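Long-range contact in plasmodesmata-located protein 5 (Arabidopsis thaliana, PDB 6GRE), which modulates cell-to-cell trafficking in plants, restricting plasmodesmal permeability through callose deposition during salicylic acid-triggered immune responses: residues Asn7-Val12 against Leu120-Cys125. Residues are numbered along the deposited sequence; the frame is centred on the assembly and turned at random.
Sequences NYIYAV and LILNKC. With EDO (1,2-ethanediol), chain J.
The aromatic side chain of Y10 and the aliphatic ones of I9 and V12 pack against I121 and L122 where the two DUF26 (Gnk2-homologous) domains of the ectodomain face each other, each through the first strand of its sheet, with I9 just ahead of strand 10-13. The strand axes run nearly antiparallel (164°) but stay 8.8 Å apart at closest approach, so side chains rather than backbone bonds join them. The main element is a CH-pi contact: the I121 methyl CG2 sits over the centre of the Y10 ring, 3.8 Å from its centroid and only 4° off the ring normal. With CG1 of I121 beside the backbone N (chi1 -60°), CG2 is anti to that N and lies over the ring; the other branch ends with CD1 by the phenol tip, 3.6 Å from Y10 OH. Each domain repeats the same five-stranded antiparallel sheet, with strands 10-13 and 120-125 at matching outer positions, and a classic beta bulge marks each: I9 and Y10, at the entry to strand 10-13, opposite Q99; I121 and L122, within strand 120-125, opposite Y201. Farther along strand 120-125, L122 CD2 touches I9 CG2 at 3.8 Å, the two side chains crossing at about a right angle. F97, on the neighbouring strand, packs edge-to-face with Y10 and also touches I121. V12 and I121 line the pocket occupied by 2-(2-ethoxyethoxy)ethanol together with R106, D117 and S203.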
# COMPACT_ATOMS: atom_id res chain seq x y z
N ASN A 7 13.80 2.95 5.37
CA ASN A 7 13.44 3.02 3.91
C ASN A 7 12.10 2.31 3.66
O ASN A 7 11.80 1.94 2.52
CB ASN A 7 14.51 2.39 3.02
CG ASN A 7 15.92 2.77 3.41
OD1 ASN A 7 16.35 2.49 4.53
ND2 ASN A 7 16.66 3.39 2.50
N TYR A 8 11.31 2.08 4.71
CA TYR A 8 9.99 1.50 4.57
C TYR A 8 9.09 1.99 5.70
O TYR A 8 9.54 2.50 6.72
CB TYR A 8 10.08 -0.03 4.54
CG TYR A 8 10.41 -0.67 5.87
CD1 TYR A 8 11.72 -0.72 6.33
CD2 TYR A 8 9.43 -1.23 6.65
CE1 TYR A 8 12.03 -1.31 7.54
CE2 TYR A 8 9.71 -1.83 7.86
CZ TYR A 8 11.02 -1.87 8.31
OH TYR A 8 11.30 -2.46 9.50
N ILE A 9 7.79 1.79 5.53
CA ILE A 9 6.82 2.25 6.52
C ILE A 9 6.42 1.10 7.44
O ILE A 9 6.45 1.25 8.64
CB ILE A 9 5.61 2.88 5.83
CG1 ILE A 9 6.06 4.05 4.96
CG2 ILE A 9 4.53 3.29 6.83
CD1 ILE A 9 4.96 4.73 4.18
N TYR A 10 6.05 -0.06 6.88
CA TYR A 10 5.77 -1.22 7.68
C TYR A 10 5.99 -2.46 6.83
O TYR A 10 5.99 -2.39 5.60
CB TYR A 10 4.36 -1.21 8.28
CG TYR A 10 3.23 -1.25 7.29
CD1 TYR A 10 2.89 -2.44 6.66
CD2 TYR A 10 2.55 -0.11 6.95
CE1 TYR A 10 1.86 -2.50 5.75
CE2 TYR A 10 1.47 -0.17 6.07
CZ TYR A 10 1.13 -1.36 5.47
OH TYR A 10 0.10 -1.41 4.57
N ALA A 11 6.26 -3.55 7.53
CA ALA A 11 6.34 -4.88 6.97
C ALA A 11 5.44 -5.80 7.80
O ALA A 11 5.45 -5.80 9.04
CB ALA A 11 7.78 -5.36 6.97
N VAL A 12 4.61 -6.60 7.13
CA VAL A 12 3.85 -7.62 7.78
C VAL A 12 4.32 -8.97 7.22
O VAL A 12 4.25 -9.17 6.00
CB VAL A 12 2.35 -7.46 7.54
CG1 VAL A 12 1.56 -8.49 8.33
CG2 VAL A 12 1.90 -6.04 7.84
N LEU A 120 -7.02 -2.15 10.55
CA LEU A 120 -5.95 -1.21 10.78
C LEU A 120 -4.60 -1.91 10.87
O LEU A 120 -4.46 -2.94 11.56
CB LEU A 120 -6.21 -0.46 12.08
CG LEU A 120 -5.10 0.52 12.43
CD1 LEU A 120 -5.15 1.72 11.50
CD2 LEU A 120 -5.19 0.95 13.88
N ILE A 121 -3.61 -1.37 10.16
CA ILE A 121 -2.24 -1.71 10.36
C ILE A 121 -1.56 -0.63 11.19
O ILE A 121 -1.03 -0.92 12.27
CB ILE A 121 -1.51 -1.99 9.04
CG1 ILE A 121 -2.18 -3.15 8.31
CG2 ILE A 121 -0.03 -2.22 9.29
CD1 ILE A 121 -1.63 -3.44 6.95
N LEU A 122 -1.54 0.62 10.72
CA LEU A 122 -0.71 1.64 11.35
C LEU A 122 -1.38 3.00 11.16
O LEU A 122 -1.75 3.38 10.06
CB LEU A 122 0.66 1.66 10.67
CG LEU A 122 1.57 2.84 11.02
CD1 LEU A 122 1.98 2.79 12.48
CD2 LEU A 122 2.82 2.83 10.17
N ASN A 123 -1.51 3.76 12.24
CA ASN A 123 -2.01 5.12 12.23
C ASN A 123 -1.08 5.95 13.11
O ASN A 123 -0.93 5.66 14.30
CB ASN A 123 -3.46 5.16 12.71
CG ASN A 123 -4.09 6.51 12.94
OD1 ASN A 123 -5.06 6.57 13.68
ND2 ASN A 123 -3.58 7.56 12.34
N LYS A 124 -0.46 6.98 12.55
CA LYS A 124 0.32 7.91 13.34
C LYS A 124 -0.12 9.32 13.00
O LYS A 124 -0.40 9.63 11.83
CB LYS A 124 1.83 7.78 13.08
CG LYS A 124 2.70 8.67 13.96
CD LYS A 124 4.12 8.27 14.06
CE LYS A 124 4.80 9.07 15.15
NZ LYS A 124 6.28 8.94 15.06
N CYS A 125 -0.28 10.17 14.00
CA CYS A 125 -0.61 11.58 13.85
C CYS A 125 0.59 12.46 14.20
O CYS A 125 1.39 12.13 15.09
CB CYS A 125 -1.73 12.01 14.76
SG CYS A 125 -3.29 11.12 14.51
C1 EDO J . 3.39 13.93 17.10
O1 EDO J . 3.77 12.71 16.46
C2 EDO J . 2.32 13.75 18.15
O2 EDO J . 2.17 14.88 19.02